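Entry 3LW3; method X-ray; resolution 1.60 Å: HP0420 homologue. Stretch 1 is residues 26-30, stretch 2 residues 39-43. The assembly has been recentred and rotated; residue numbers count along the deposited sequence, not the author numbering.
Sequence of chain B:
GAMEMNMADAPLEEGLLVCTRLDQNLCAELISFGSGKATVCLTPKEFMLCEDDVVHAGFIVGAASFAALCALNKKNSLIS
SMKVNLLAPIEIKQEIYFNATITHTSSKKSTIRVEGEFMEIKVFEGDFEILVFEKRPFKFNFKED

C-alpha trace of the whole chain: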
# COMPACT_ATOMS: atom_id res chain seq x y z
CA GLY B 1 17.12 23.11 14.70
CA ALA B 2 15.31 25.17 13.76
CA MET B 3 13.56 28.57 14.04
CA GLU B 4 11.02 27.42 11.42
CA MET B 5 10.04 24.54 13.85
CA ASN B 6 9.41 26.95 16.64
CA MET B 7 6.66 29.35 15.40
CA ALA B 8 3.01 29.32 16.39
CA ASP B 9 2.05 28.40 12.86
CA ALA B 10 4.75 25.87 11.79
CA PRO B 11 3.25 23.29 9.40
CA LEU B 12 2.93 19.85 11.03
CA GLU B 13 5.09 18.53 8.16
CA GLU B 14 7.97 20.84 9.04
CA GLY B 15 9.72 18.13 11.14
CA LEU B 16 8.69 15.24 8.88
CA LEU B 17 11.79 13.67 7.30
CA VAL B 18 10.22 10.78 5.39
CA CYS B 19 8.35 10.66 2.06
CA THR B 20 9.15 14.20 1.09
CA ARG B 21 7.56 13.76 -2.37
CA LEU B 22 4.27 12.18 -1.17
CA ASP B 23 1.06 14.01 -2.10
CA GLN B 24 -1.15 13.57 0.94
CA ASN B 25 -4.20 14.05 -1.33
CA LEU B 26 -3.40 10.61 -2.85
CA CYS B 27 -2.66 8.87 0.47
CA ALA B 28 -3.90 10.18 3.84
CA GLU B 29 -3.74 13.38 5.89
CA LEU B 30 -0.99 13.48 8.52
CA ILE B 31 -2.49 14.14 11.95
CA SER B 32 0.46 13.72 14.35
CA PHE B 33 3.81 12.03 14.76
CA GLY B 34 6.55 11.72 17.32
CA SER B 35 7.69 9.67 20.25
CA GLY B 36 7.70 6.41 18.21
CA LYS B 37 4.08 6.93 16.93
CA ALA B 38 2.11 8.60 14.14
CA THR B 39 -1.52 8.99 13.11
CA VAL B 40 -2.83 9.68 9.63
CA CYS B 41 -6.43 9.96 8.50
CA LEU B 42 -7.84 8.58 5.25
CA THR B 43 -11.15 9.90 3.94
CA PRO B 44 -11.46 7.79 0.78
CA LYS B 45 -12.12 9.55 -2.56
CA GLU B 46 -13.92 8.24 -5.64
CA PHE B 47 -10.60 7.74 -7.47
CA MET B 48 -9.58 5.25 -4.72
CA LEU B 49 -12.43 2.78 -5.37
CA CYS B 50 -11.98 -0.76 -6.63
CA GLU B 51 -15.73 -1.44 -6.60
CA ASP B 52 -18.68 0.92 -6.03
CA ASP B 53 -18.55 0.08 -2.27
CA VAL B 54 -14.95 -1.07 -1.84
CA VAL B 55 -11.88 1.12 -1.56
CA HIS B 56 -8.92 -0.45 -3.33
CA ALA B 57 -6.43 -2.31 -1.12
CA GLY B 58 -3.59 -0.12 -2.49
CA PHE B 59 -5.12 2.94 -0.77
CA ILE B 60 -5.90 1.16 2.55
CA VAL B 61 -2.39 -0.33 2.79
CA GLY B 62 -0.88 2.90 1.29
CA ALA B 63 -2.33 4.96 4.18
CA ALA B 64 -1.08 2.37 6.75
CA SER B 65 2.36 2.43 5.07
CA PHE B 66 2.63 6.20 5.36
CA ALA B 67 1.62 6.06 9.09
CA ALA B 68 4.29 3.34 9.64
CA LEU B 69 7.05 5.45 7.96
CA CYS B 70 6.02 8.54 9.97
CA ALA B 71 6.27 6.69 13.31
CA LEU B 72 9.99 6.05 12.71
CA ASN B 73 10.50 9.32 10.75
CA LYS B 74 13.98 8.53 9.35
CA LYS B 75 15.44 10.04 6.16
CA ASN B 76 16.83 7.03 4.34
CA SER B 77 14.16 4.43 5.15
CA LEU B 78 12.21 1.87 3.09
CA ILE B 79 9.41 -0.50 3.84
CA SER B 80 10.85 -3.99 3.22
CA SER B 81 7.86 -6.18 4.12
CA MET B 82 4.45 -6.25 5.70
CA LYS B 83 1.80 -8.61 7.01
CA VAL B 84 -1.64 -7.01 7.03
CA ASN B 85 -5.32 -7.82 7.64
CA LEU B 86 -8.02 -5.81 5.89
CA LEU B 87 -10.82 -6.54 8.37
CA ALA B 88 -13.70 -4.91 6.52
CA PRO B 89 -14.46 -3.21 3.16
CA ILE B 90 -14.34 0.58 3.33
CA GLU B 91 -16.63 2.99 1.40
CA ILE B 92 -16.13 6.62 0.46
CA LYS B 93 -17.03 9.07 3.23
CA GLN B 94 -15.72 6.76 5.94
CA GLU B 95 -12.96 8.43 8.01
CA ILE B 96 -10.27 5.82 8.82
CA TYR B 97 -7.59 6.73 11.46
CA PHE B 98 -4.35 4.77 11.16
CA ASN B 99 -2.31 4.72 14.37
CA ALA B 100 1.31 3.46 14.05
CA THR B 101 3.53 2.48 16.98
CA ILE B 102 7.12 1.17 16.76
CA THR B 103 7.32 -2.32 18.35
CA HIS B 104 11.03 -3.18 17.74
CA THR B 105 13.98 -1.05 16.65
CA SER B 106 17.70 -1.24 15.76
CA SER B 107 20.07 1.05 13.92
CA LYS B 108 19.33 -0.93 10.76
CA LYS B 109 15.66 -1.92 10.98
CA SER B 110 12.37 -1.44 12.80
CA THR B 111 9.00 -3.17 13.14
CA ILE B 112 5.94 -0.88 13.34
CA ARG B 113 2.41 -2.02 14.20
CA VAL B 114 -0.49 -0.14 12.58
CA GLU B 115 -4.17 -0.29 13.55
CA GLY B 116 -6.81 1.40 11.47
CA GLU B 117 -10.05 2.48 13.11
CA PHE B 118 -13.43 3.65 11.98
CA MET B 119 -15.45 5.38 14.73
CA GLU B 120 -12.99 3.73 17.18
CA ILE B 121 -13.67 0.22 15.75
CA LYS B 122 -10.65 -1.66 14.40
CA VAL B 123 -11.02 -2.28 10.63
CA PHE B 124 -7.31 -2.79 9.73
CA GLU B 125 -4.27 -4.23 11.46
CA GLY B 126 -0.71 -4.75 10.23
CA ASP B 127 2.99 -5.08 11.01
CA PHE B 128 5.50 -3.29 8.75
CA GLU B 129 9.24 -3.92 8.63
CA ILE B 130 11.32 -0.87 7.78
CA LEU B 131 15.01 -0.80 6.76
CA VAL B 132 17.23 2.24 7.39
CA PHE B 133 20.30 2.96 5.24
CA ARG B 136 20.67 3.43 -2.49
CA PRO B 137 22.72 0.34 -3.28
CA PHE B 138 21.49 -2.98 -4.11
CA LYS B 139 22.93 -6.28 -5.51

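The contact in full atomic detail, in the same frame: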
# COMPACT_ATOMS: atom_id res chain seq x y z
N LEU B 26 -3.31 11.94 -2.24
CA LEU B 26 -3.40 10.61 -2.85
C LEU B 26 -3.21 9.51 -1.80
O LEU B 26 -3.27 8.30 -2.12
CB LEU B 26 -2.36 10.41 -3.97
CG LEU B 26 -1.95 11.56 -4.93
CD1 LEU B 26 -1.19 11.10 -6.17
CD2 LEU B 26 -3.05 12.44 -5.33
N CYS B 27 -3.00 9.90 -0.54
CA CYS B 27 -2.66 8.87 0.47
C CYS B 27 -3.54 8.96 1.72
O CYS B 27 -4.49 8.18 1.91
CB CYS B 27 -1.19 8.98 0.84
SG CYS B 27 -0.65 7.72 2.01
N ALA B 28 -3.24 9.95 2.56
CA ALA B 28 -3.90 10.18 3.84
C ALA B 28 -3.35 11.50 4.39
O ALA B 28 -2.25 11.93 4.06
CB ALA B 28 -3.60 9.04 4.85
N GLU B 29 -4.15 12.14 5.21
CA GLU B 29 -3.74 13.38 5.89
C GLU B 29 -2.94 13.06 7.17
O GLU B 29 -3.41 12.26 8.01
CB GLU B 29 -4.95 14.25 6.24
CG GLU B 29 -4.55 15.50 6.98
CD GLU B 29 -5.76 16.28 7.50
OE1 GLU B 29 -6.86 15.70 7.64
OE2 GLU B 29 -5.60 17.49 7.80
N LEU B 30 -1.78 13.69 7.32
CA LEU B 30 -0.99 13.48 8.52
C LEU B 30 -1.65 14.25 9.64
O LEU B 30 -1.90 15.45 9.49
CB LEU B 30 0.41 14.05 8.31
CG LEU B 30 1.37 13.93 9.50
CD1 LEU B 30 1.59 12.48 9.97
CD2 LEU B 30 2.65 14.61 9.09
N THR B 39 -0.12 9.22 13.54
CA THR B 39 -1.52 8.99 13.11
C THR B 39 -1.73 9.72 11.81
O THR B 39 -1.36 10.89 11.68
CB THR B 39 -2.53 9.50 14.15
OG1 THR B 39 -2.42 8.77 15.36
CG2 THR B 39 -3.92 9.37 13.68
N VAL B 40 -2.33 9.04 10.84
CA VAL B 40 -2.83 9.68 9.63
C VAL B 40 -4.30 9.36 9.49
O VAL B 40 -4.80 8.34 10.06
CB VAL B 40 -2.04 9.24 8.37
CG1 VAL B 40 -0.52 9.35 8.61
CG2 VAL B 40 -2.43 7.83 7.92
N CYS B 41 -5.00 10.16 8.70
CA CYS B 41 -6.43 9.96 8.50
C CYS B 41 -6.78 9.88 7.01
O CYS B 41 -6.47 10.79 6.23
CB CYS B 41 -7.22 11.08 9.16
SG CYS B 41 -9.01 10.77 9.03
N LEU B 42 -7.40 8.77 6.62
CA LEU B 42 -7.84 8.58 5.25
C LEU B 42 -9.34 8.76 5.14
O LEU B 42 -10.10 8.04 5.76
CB LEU B 42 -7.48 7.18 4.76
CG LEU B 42 -8.06 6.77 3.40
CD1 LEU B 42 -7.46 7.59 2.32
CD2 LEU B 42 -7.85 5.29 3.14
N THR B 43 -9.75 9.74 4.34
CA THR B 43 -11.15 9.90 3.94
C THR B 43 -11.25 9.53 2.43
O THR B 43 -10.82 10.29 1.55
CB THR B 43 -11.65 11.31 4.33
OG1 THR B 43 -10.64 12.30 4.04
CG2 THR B 43 -11.87 11.35 5.84

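The contact is the end of an antiparallel pairing, and its polar account is kept almost entirely by one pair of residues. Glu29 and Cys41 face each other with CA atoms 5.1 Å apart and exchange both backbone hydrogen bonds: Glu29 N donates to Cys41 O at 2.9 Å, and Cys41 N donates to Glu29 O at 2.7 Å. The N-H...O angles, 159° and 157°, are close enough to straight for both bonds to be good ones. Each residue thus has its own amide and carbonyl satisfied by the other, a closed ring that needs nothing from a side chain. Glu29 O also receives a CA-H...O contact from Val40 CA at 3.1 Å, with an angle of 123° at the hydrogen, an adjunct to the hydrogen bond from Cys41 N.

Leu30 and Val40 form the next pair, of the non-hydrogen-bonded kind. Their CA atoms are 4.4 Å apart, and no backbone bond links them; what joins them is apolar packing, with Leu30 CD1 lying 4.0 Å from Val40 CG1. Leucine, with chi1 t and chi2 p, carries its end nearer the partner strand than its CA-to-CB bond would suggest.

Val40 uses its other methyl as well. CG2 reaches Ala28 CB at 3.5 Å, so the branched side chain touches both Leu30 and Ala28, one through each branch. Ala28 points toward the second stretch, and its small methyl fits the close approach there, also lying 4.3 Å from Leu42 CB. Further back, Leu42 CD1 comes within 3.1 Å of Cys27 O; this is a tight contact with a carbonyl oxygen, and a methyl carbon cannot satisfy it as an amide would.

The two faces of the sheet differ in character. Leu30 and Val40 share one, and both are buried, as aliphatic side chains should be. Glu29 and Cys41 share the other, where Glu29 is exposed: its extended chain leaves the carboxylate without any partner in the second stretch; of its side chain, CB comes nearest the second stretch, 3.8 Å from Cys41 O, and the rest extends away. Cys41 is buried beside it, its compact thiol making no hydrogen bond across the contact.

At the margins, Thr39 OG1 is hydrogen-bonded elsewhere in the structure, and Leu26 and Thr43 make no contact across the stretches. In all, 304 Å² is buried, both sides summed. The rule to read here is economical: backbone for polarity, aliphatic side chains for packing.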